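PDB 5TJJ: transcriptional regulator, IclR family from Alicyclobacillus acidocaldarius subsp. acidocaldarius, which probably binds DNA through a helix-turn-helix domain and regulates transcription. Local coordinates for residues A105-R110 with I117-A122; D113-Y118 with G136-V141; G147-A152 with D219-C224. All coordinates share one frame; numbering follows the deposited sequence.

Interaction 1 of 3, residues A105-R110 with I117-A122; sequences AVLVKR and IYIGSA
K109 N donates to I117 O at 2.8 Å (163° at the hydrogen), and I117 N returns a bond to K109 O at 2.9 Å. This two-bond pair belongs to an antiparallel beta hairpin, strands 104-110 and 115-122, in the central sheet of the C-terminal domain, which its family places in the GAF clan. A105 and A122 pair the same way at the far end, with both N-H groups used. Between the two pairs the register slips at a beta bulge: I119 and G120 together face L107, I119 N giving its hydrogen to L107 O while G120 O accepts L107 N at 3.0 Å. The bulged I119 has CG1 between its backbone N and carbonyl carbon (chi1 61°), which brings CG1 within 3.3 Å of L107 O; CD1, beyond it, lies against L107 CD2, and I119 CG2 lies on K109 CB. L107 also packs on L91 and L94 of helix 86-101. V106, V108, Y118 and S121 occupy the other sheet face, where V108 meets F146 and F150 of helix 144-151. There V108 CG2 lies beside the Y118 ring at CE1, 3.9 Å away, the two side chains pointing the same way. V106 supplies the firmer contact, a CH-pi interaction: CG1 is 3.6 Å from the ring centroid and displaced toward the rim, so that its closest ring atom is Y118 CD1 at 3.4 Å.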
loop_
_atom_site.group_PDB
_atom_site.type_symbol
_atom_site.label_atom_id
_atom_site.label_comp_id
_atom_site.label_asym_id
_atom_site.label_seq_id
_atom_site.Cartn_x
_atom_site.Cartn_y
_atom_site.Cartn_z
ATOM N N ALA A 105 22.908 12.905 1.356
ATOM C CA ALA A 105 21.487 13.102 1.199
ATOM C C ALA A 105 20.777 12.719 2.493
ATOM O O ALA A 105 21.182 11.793 3.189
ATOM C CB ALA A 105 20.978 12.282 0.021
ATOM N N VAL A 106 19.716 13.439 2.814
ATOM C CA VAL A 106 19.106 13.357 4.117
ATOM C C VAL A 106 17.586 13.415 4.010
ATOM O O VAL A 106 17.016 14.193 3.222
ATOM C CB VAL A 106 19.656 14.481 4.998
ATOM C CG1 VAL A 106 18.846 14.629 6.277
ATOM C CG2 VAL A 106 21.103 14.200 5.356
ATOM N N LEU A 107 16.930 12.592 4.822
ATOM C CA LEU A 107 15.473 12.541 4.863
ATOM C C LEU A 107 14.976 13.209 6.165
ATOM O O LEU A 107 15.242 12.708 7.257
ATOM C CB LEU A 107 15.011 11.080 4.757
ATOM C CG LEU A 107 13.522 10.816 4.807
ATOM C CD1 LEU A 107 12.805 11.542 3.674
ATOM C CD2 LEU A 107 13.273 9.317 4.743
ATOM N N VAL A 108 14.237 14.315 6.024
ATOM C CA VAL A 108 13.777 15.132 7.162
ATOM C C VAL A 108 12.266 14.996 7.378
ATOM O O VAL A 108 11.487 15.069 6.435
ATOM C CB VAL A 108 14.100 16.606 6.922
ATOM C CG1 VAL A 108 13.941 17.387 8.200
ATOM C CG2 VAL A 108 15.508 16.746 6.343
ATOM N N LYS A 109 11.847 14.858 8.627
ATOM C CA LYS A 109 10.429 14.664 8.929
ATOM C C LYS A 109 9.943 15.705 9.902
ATOM O O LYS A 109 10.632 16.035 10.853
ATOM C CB LYS A 109 10.243 13.304 9.553
ATOM C CG LYS A 109 8.919 13.107 10.234
ATOM C CD LYS A 109 8.689 11.641 10.461
ATOM C CE LYS A 109 7.415 11.423 11.243
ATOM N NZ LYS A 109 7.088 9.982 11.139
ATOM N N ARG A 110 8.716 16.147 9.713
ATOM C CA ARG A 110 8.123 17.097 10.620
ATOM C C ARG A 110 7.660 16.440 11.925
ATOM O O ARG A 110 7.133 15.331 11.915
ATOM C CB ARG A 110 6.937 17.763 9.963
ATOM C CG ARG A 110 6.613 19.111 10.564
ATOM C CD ARG A 110 5.210 19.554 10.220
ATOM N NE ARG A 110 5.125 20.117 8.879
ATOM C CZ ARG A 110 5.086 21.423 8.586
ATOM N NH1 ARG A 110 4.996 21.780 7.302
ATOM N NH2 ARG A 110 5.146 22.374 9.543
ATOM N N ILE A 117 13.053 16.550 12.331
ATOM C CA ILE A 117 14.050 15.543 12.700
ATOM C C ILE A 117 14.635 14.803 11.478
ATOM O O ILE A 117 13.911 14.454 10.537
ATOM C CB ILE A 117 13.467 14.578 13.756
ATOM C CG1 ILE A 117 14.530 13.658 14.333
ATOM C CG2 ILE A 117 12.330 13.748 13.195
ATOM C CD1 ILE A 117 14.005 12.729 15.424
ATOM N N TYR A 118 15.955 14.599 11.484
ATOM C CA TYR A 118 16.593 13.675 10.544
ATOM C C TYR A 118 16.179 12.234 10.875
ATOM O O TYR A 118 16.351 11.782 12.005
ATOM C CB TYR A 118 18.112 13.782 10.621
ATOM C CG TYR A 118 18.741 15.028 10.041
ATOM C CD1 TYR A 118 18.000 15.960 9.307
ATOM C CD2 TYR A 118 20.109 15.264 10.207
ATOM C CE1 TYR A 118 18.592 17.087 8.768
ATOM C CE2 TYR A 118 20.725 16.390 9.660
ATOM C CZ TYR A 118 19.957 17.306 8.931
ATOM O OH TYR A 118 20.523 18.457 8.370
ATOM N N ILE A 119 15.605 11.536 9.900
ATOM C CA ILE A 119 15.213 10.127 10.072
ATOM C C ILE A 119 16.022 9.139 9.217
ATOM O O ILE A 119 15.862 7.952 9.345
ATOM C CB ILE A 119 13.696 9.935 9.884
ATOM C CG1 ILE A 119 13.239 10.334 8.494
ATOM C CG2 ILE A 119 12.916 10.765 10.898
ATOM C CD1 ILE A 119 11.882 9.740 8.121
ATOM N N GLY A 120 16.921 9.623 8.379
ATOM C CA GLY A 120 17.778 8.740 7.591
ATOM C C GLY A 120 18.755 9.570 6.786
ATOM O O GLY A 120 18.495 10.733 6.549
ATOM N N SER A 121 19.890 8.979 6.422
ATOM C CA SER A 121 20.862 9.607 5.541
ATOM C C SER A 121 21.519 8.577 4.653
ATOM O O SER A 121 21.430 7.397 4.894
ATOM C CB SER A 121 21.957 10.332 6.336
ATOM O OG SER A 121 22.770 9.381 6.996
ATOM N N ALA A 122 22.175 9.073 3.619
ATOM C CA ALA A 122 22.898 8.281 2.654
ATOM C C ALA A 122 24.110 9.085 2.202
ATOM O O ALA A 122 23.992 10.147 1.591
ATOM C CB ALA A 122 22.015 7.952 1.494
#

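Interaction 2 of 3, residues D113-Y118 with G136-V141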
loop_
_atom_site.group_PDB
_atom_site.type_symbol
_atom_site.label_atom_id
_atom_site.label_comp_id
_atom_site.label_asym_id
_atom_site.label_seq_id
_atom_site.Cartn_x
_atom_site.Cartn_y
_atom_site.Cartn_z
ATOM N N ASP A 113 5.223 20.702 17.542
ATOM C CA ASP A 113 5.864 21.747 18.308
ATOM C C ASP A 113 7.070 22.380 17.600
ATOM O O ASP A 113 8.117 22.619 18.196
ATOM C CB ASP A 113 6.144 21.240 19.735
ATOM C CG ASP A 113 4.837 20.911 20.501
ATOM O OD1 ASP A 113 3.714 21.095 19.939
ATOM O OD2 ASP A 113 4.939 20.483 21.676
ATOM N N ASP A 114 6.859 22.691 16.323
ATOM C CA ASP A 114 7.796 23.448 15.487
ATOM C C ASP A 114 9.198 22.831 15.386
ATOM O O ASP A 114 10.175 23.549 15.260
ATOM C CB ASP A 114 7.857 24.907 15.949
ATOM C CG ASP A 114 6.491 25.617 15.873
ATOM O OD1 ASP A 114 5.727 25.409 14.899
ATOM O OD2 ASP A 114 6.181 26.411 16.786
ATOM N N ARG A 115 9.279 21.506 15.453
ATOM C CA ARG A 115 10.539 20.806 15.295
ATOM C C ARG A 115 10.497 19.969 14.029
ATOM O O ARG A 115 9.427 19.567 13.546
ATOM C CB ARG A 115 10.862 19.854 16.468
ATOM C CG ARG A 115 10.776 20.394 17.884
ATOM C CD ARG A 115 11.828 21.442 18.185
ATOM N NE ARG A 115 13.144 20.855 18.466
ATOM C CZ ARG A 115 14.229 21.555 18.827
ATOM N NH1 ARG A 115 14.166 22.891 18.965
ATOM N NH2 ARG A 115 15.385 20.917 19.049
ATOM N N VAL A 116 11.691 19.673 13.532
ATOM C CA VAL A 116 11.902 18.675 12.481
ATOM C C VAL A 116 12.988 17.737 12.940
ATOM O O VAL A 116 13.779 18.115 13.813
ATOM C CB VAL A 116 12.286 19.309 11.130
ATOM C CG1 VAL A 116 11.142 20.184 10.616
ATOM C CG2 VAL A 116 13.545 20.128 11.209
ATOM N N ILE A 117 13.053 16.550 12.331
ATOM C CA ILE A 117 14.050 15.543 12.700
ATOM C C ILE A 117 14.635 14.803 11.478
ATOM O O ILE A 117 13.911 14.454 10.537
ATOM C CB ILE A 117 13.467 14.578 13.756
ATOM C CG1 ILE A 117 14.530 13.658 14.333
ATOM C CG2 ILE A 117 12.330 13.748 13.195
ATOM C CD1 ILE A 117 14.005 12.729 15.424
ATOM N N TYR A 118 15.955 14.599 11.484
ATOM C CA TYR A 118 16.593 13.675 10.544
ATOM C C TYR A 118 16.179 12.234 10.875
ATOM O O TYR A 118 16.351 11.782 12.005
ATOM C CB TYR A 118 18.112 13.782 10.621
ATOM C CG TYR A 118 18.741 15.028 10.041
ATOM C CD1 TYR A 118 18.000 15.960 9.307
ATOM C CD2 TYR A 118 20.109 15.264 10.207
ATOM C CE1 TYR A 118 18.592 17.087 8.768
ATOM C CE2 TYR A 118 20.725 16.390 9.660
ATOM C CZ TYR A 118 19.957 17.306 8.931
ATOM O OH TYR A 118 20.523 18.457 8.370
ATOM N N GLY A 136 18.327 11.339 14.143
ATOM C CA GLY A 136 17.731 11.693 15.423
ATOM C C GLY A 136 17.889 13.147 15.831
ATOM O O GLY A 136 17.160 13.614 16.699
ATOM N N GLN A 137 18.812 13.876 15.211
ATOM C CA GLN A 137 18.952 15.287 15.521
ATOM C C GLN A 137 17.700 16.053 15.113
ATOM O O GLN A 137 17.199 15.888 13.997
ATOM C CB GLN A 137 20.168 15.902 14.838
ATOM C CG GLN A 137 20.677 17.156 15.553
ATOM C CD GLN A 137 21.852 17.830 14.846
ATOM O OE1 GLN A 137 22.331 17.372 13.795
ATOM N NE2 GLN A 137 22.321 18.934 15.418
ATOM N N GLN A 138 17.220 16.882 16.033
ATOM C CA GLN A 138 16.061 17.711 15.833
ATOM C C GLN A 138 16.474 19.154 15.654
ATOM O O GLN A 138 17.474 19.592 16.215
ATOM C CB GLN A 138 15.117 17.624 17.018
ATOM C CG GLN A 138 14.760 16.212 17.455
ATOM C CD GLN A 138 13.629 16.195 18.469
ATOM O OE1 GLN A 138 12.723 17.034 18.435
ATOM N NE2 GLN A 138 13.675 15.244 19.374
ATOM N N PHE A 139 15.680 19.882 14.878
ATOM C CA PHE A 139 15.925 21.284 14.565
ATOM C C PHE A 139 14.614 22.059 14.582
ATOM O O PHE A 139 13.537 21.464 14.479
ATOM C CB PHE A 139 16.466 21.420 13.150
ATOM C CG PHE A 139 17.654 20.575 12.870
ATOM C CD1 PHE A 139 18.920 21.041 13.131
ATOM C CD2 PHE A 139 17.500 19.314 12.312
ATOM C CE1 PHE A 139 20.033 20.265 12.853
ATOM C CE2 PHE A 139 18.600 18.534 12.021
ATOM C CZ PHE A 139 19.873 19.008 12.294
ATOM N N PRO A 140 14.703 23.392 14.672
ATOM C CA PRO A 140 13.494 24.174 14.483
ATOM C C PRO A 140 13.037 24.110 13.030
ATOM O O PRO A 140 13.872 24.028 12.110
ATOM C CB PRO A 140 13.936 25.590 14.840
ATOM C CG PRO A 140 15.376 25.602 14.475
ATOM C CD PRO A 140 15.876 24.254 14.910
ATOM N N VAL A 141 11.717 24.132 12.859
ATOM C CA VAL A 141 11.064 24.086 11.561
ATOM C C VAL A 141 11.456 25.218 10.602
ATOM O O VAL A 141 11.328 25.036 9.398
ATOM C CB VAL A 141 9.511 24.036 11.693
ATOM C CG1 VAL A 141 8.943 25.356 12.252
ATOM C CG2 VAL A 141 8.848 23.647 10.359
#
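V116 and F139 exchange two backbone hydrogen bonds: V116 N to F139 O at 2.7 Å, in the carbonyl plane, and F139 N to V116 O at 2.8 Å. Further along this antiparallel pairing, Y118 N binds Q137 O and Y118 O accepts G136 N. At the other end V141 N reaches D114 O at 2.9 Å from above the carbonyl plane, 50° out of it, where the strands give way to turns; the D114 carboxylate itself forms a salt bridge with R161. The R115 chain is bent at chi2 and chi3, and one face of its guanidinium lies over the F139 carbonyl.

Packing centres on an edge-to-face pair: F139 CE2 stands over the middle of the Y118 ring, 3.6 Å from Y118 CE1, with the planes at 55°. V116 CG2 meets the F139 ring at its edge and touches F139 CB at 3.7 Å. On the opposite sheet face, I117 CD1 covers G136 O at 3.5 Å, and I117 CG1 lies against Q138 CG.

Strand 138-140 is outermost within this chain. Strand 115-122 separates it from strand 104-110, while F146 and F150 of helix 144-151 lie against V116 and F146 also meets the F139 ring.

Interaction 3 of 3, residues G147-A152 with D219-C224; sequences GRCFLA and DLVLSC
F150 and V221 meet through a CH-pi contact that joins helix 144-151 to strand 218-227 in the C-terminal domain. V221 CG2 sits over the centre of the F150 ring, 3.5 Å from its centroid and 12° off the ring normal, and CZ is its closest ring atom, also at 3.5 Å. V221 CG1 is anti to the backbone N (chi1 168°), which puts CG2 beside that N, the branch that meets the ring.

Aliphatic packing adds C149, one residue earlier on the helix. Its CB touches the same V221 CG2 at 3.7 Å and reaches V221 CG1 at 4.1 Å, so CG2 touches both C149 CB and the F150 ring, two neighbouring side chains of the same helix. A208, on strand 204-212, touches both C149 and V221 and extends this apolar layer to the next strand.

The polar part is slight. The F150 ring turns its edge to the D219 peptide, CE1 lying 3.7 Å from D219 O, which is near the ring plane. Main-chain bonds run within the sheet and within the helix: V221 pairs with V108 in the sheet, and L151 N binds G147 O at 3.0 Å in the helix. R148 takes no part and forms a salt bridge with E199.

An alanine in place of F150 would probably leave V221 CG2 without the aromatic face it rests on and open a gap between helix and sheet.

The helix therefore lies on the strand by shape and dispersion, the N-to-C directions of helix 147-151 and strand 219-224 being 147° apart and their axes 8.6 Å apart at closest approach. The edge approach to D219 O, where aromatic hydrogens carry slight positive charge, is likely to add only a weak electrostatic attraction.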
loop_
_atom_site.group_PDB
_atom_site.type_symbol
_atom_site.label_atom_id
_atom_site.label_comp_id
_atom_site.label_asym_id
_atom_site.label_seq_id
_atom_site.Cartn_x
_atom_site.Cartn_y
_atom_site.Cartn_z
ATOM N N GLY A 147 13.965 23.605 6.528
ATOM C CA GLY A 147 12.954 24.319 7.279
ATOM C C GLY A 147 11.988 25.069 6.361
ATOM O O GLY A 147 10.770 24.870 6.405
ATOM N N ARG A 148 12.550 25.901 5.495
ATOM C CA ARG A 148 11.770 26.626 4.501
ATOM C C ARG A 148 10.896 25.748 3.583
ATOM O O ARG A 148 9.859 26.217 3.091
ATOM C CB ARG A 148 12.711 27.440 3.615
ATOM C CG ARG A 148 13.373 28.599 4.322
ATOM C CD ARG A 148 13.851 29.642 3.328
ATOM N NE ARG A 148 15.172 29.325 2.813
ATOM C CZ ARG A 148 16.303 29.459 3.491
ATOM N NH1 ARG A 148 16.310 29.933 4.739
ATOM N NH2 ARG A 148 17.436 29.130 2.902
ATOM N N CYS A 149 11.321 24.513 3.313
ATOM C CA CYS A 149 10.482 23.626 2.524
ATOM C C CYS A 149 9.242 23.160 3.251
ATOM O O CYS A 149 8.255 22.908 2.593
ATOM C CB CYS A 149 11.228 22.407 2.016
ATOM S SG CYS A 149 12.371 22.780 0.696
ATOM N N PHE A 150 9.292 23.021 4.579
ATOM C CA PHE A 150 8.085 22.699 5.368
ATOM C C PHE A 150 7.211 23.951 5.464
ATOM O O PHE A 150 6.040 23.925 5.068
ATOM C CB PHE A 150 8.424 22.194 6.774
ATOM C CG PHE A 150 9.093 20.835 6.827
ATOM C CD1 PHE A 150 8.370 19.680 6.649
ATOM C CD2 PHE A 150 10.446 20.718 7.140
ATOM C CE1 PHE A 150 8.973 18.422 6.737
ATOM C CE2 PHE A 150 11.060 19.462 7.236
ATOM C CZ PHE A 150 10.324 18.315 7.026
ATOM N N LEU A 151 7.798 25.050 5.931
ATOM C CA LEU A 151 7.050 26.276 6.210
ATOM C C LEU A 151 6.372 26.932 5.019
ATOM O O LEU A 151 5.245 27.378 5.125
ATOM C CB LEU A 151 7.938 27.323 6.848
ATOM C CG LEU A 151 7.993 27.399 8.362
ATOM C CD1 LEU A 151 8.814 28.625 8.736
ATOM C CD2 LEU A 151 6.603 27.520 8.955
ATOM N N ALA A 152 7.052 26.980 3.886
ATOM C CA ALA A 152 6.525 27.656 2.725
ATOM C C ALA A 152 5.149 27.124 2.297
ATOM O O ALA A 152 4.358 27.842 1.625
ATOM C CB ALA A 152 7.518 27.546 1.579
ATOM N N ASP A 219 4.975 16.571 4.874
ATOM C CA ASP A 219 5.437 15.807 6.045
ATOM C C ASP A 219 6.928 15.403 5.974
ATOM O O ASP A 219 7.515 15.035 6.984
ATOM C CB ASP A 219 4.583 14.543 6.219
ATOM C CG ASP A 219 3.292 14.792 7.008
ATOM O OD1 ASP A 219 3.182 15.829 7.733
ATOM O OD2 ASP A 219 2.383 13.914 6.914
ATOM N N LEU A 220 7.525 15.484 4.794
ATOM C CA LEU A 220 8.856 14.989 4.572
ATOM C C LEU A 220 9.575 15.930 3.644
ATOM O O LEU A 220 8.958 16.487 2.721
ATOM C CB LEU A 220 8.785 13.605 3.933
ATOM C CG LEU A 220 8.391 12.419 4.815
ATOM C CD1 LEU A 220 8.350 11.145 3.953
ATOM C CD2 LEU A 220 9.351 12.277 5.993
ATOM N N VAL A 221 10.878 16.089 3.864
ATOM C CA VAL A 221 11.729 16.868 2.966
ATOM C C VAL A 221 12.960 16.048 2.639
ATOM O O VAL A 221 13.452 15.344 3.492
ATOM C CB VAL A 221 12.098 18.203 3.592
ATOM C CG1 VAL A 221 13.217 18.911 2.822
ATOM C CG2 VAL A 221 10.856 19.107 3.674
ATOM N N LEU A 222 13.397 16.103 1.384
ATOM C CA LEU A 222 14.628 15.493 0.955
ATOM C C LEU A 222 15.620 16.608 0.797
ATOM O O LEU A 222 15.329 17.589 0.137
ATOM C CB LEU A 222 14.506 14.781 -0.405
ATOM C CG LEU A 222 13.372 13.816 -0.653
ATOM C CD1 LEU A 222 13.592 13.137 -1.984
ATOM C CD2 LEU A 222 13.320 12.769 0.437
ATOM N N SER A 223 16.815 16.410 1.344
ATOM C CA SER A 223 17.844 17.441 1.355
ATOM C C SER A 223 19.240 16.890 1.056
ATOM O O SER A 223 19.520 15.738 1.323
ATOM C CB SER A 223 17.827 18.106 2.705
ATOM O OG SER A 223 18.729 19.182 2.704
ATOM N N CYS A 224 20.101 17.731 0.498
ATOM C CA CYS A 224 21.501 17.383 0.179
ATOM C C CYS A 224 22.410 18.350 0.913
ATOM O O CYS A 224 22.215 19.571 0.835
ATOM C CB CYS A 224 21.780 17.533 -1.319
ATOM S SG CYS A 224 21.542 16.020 -2.232
#

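Interactions 1 and 2 extend one sheet outward: strand 115-122 serves both, pairing with 104-110 on one side and with the outermost strand 138-140 on the other. Interaction 1 is buried, whereas interaction 2 is only partly so, with R115 and Q138 exposed. Both rest on backbone hydrogen bonds. Interaction 3 is also buried but apolar, laying a helix on the sheet. Y118 ties the first two together, its ring held between V106 on one face and F139 on the other. F150 joins interaction 3 to both, for V116 CG1 lies 3.5 Å from F150 CE2 and V108 O 3.5 Å from F150 CZ, while V106 and V108 pair with strand 218-227.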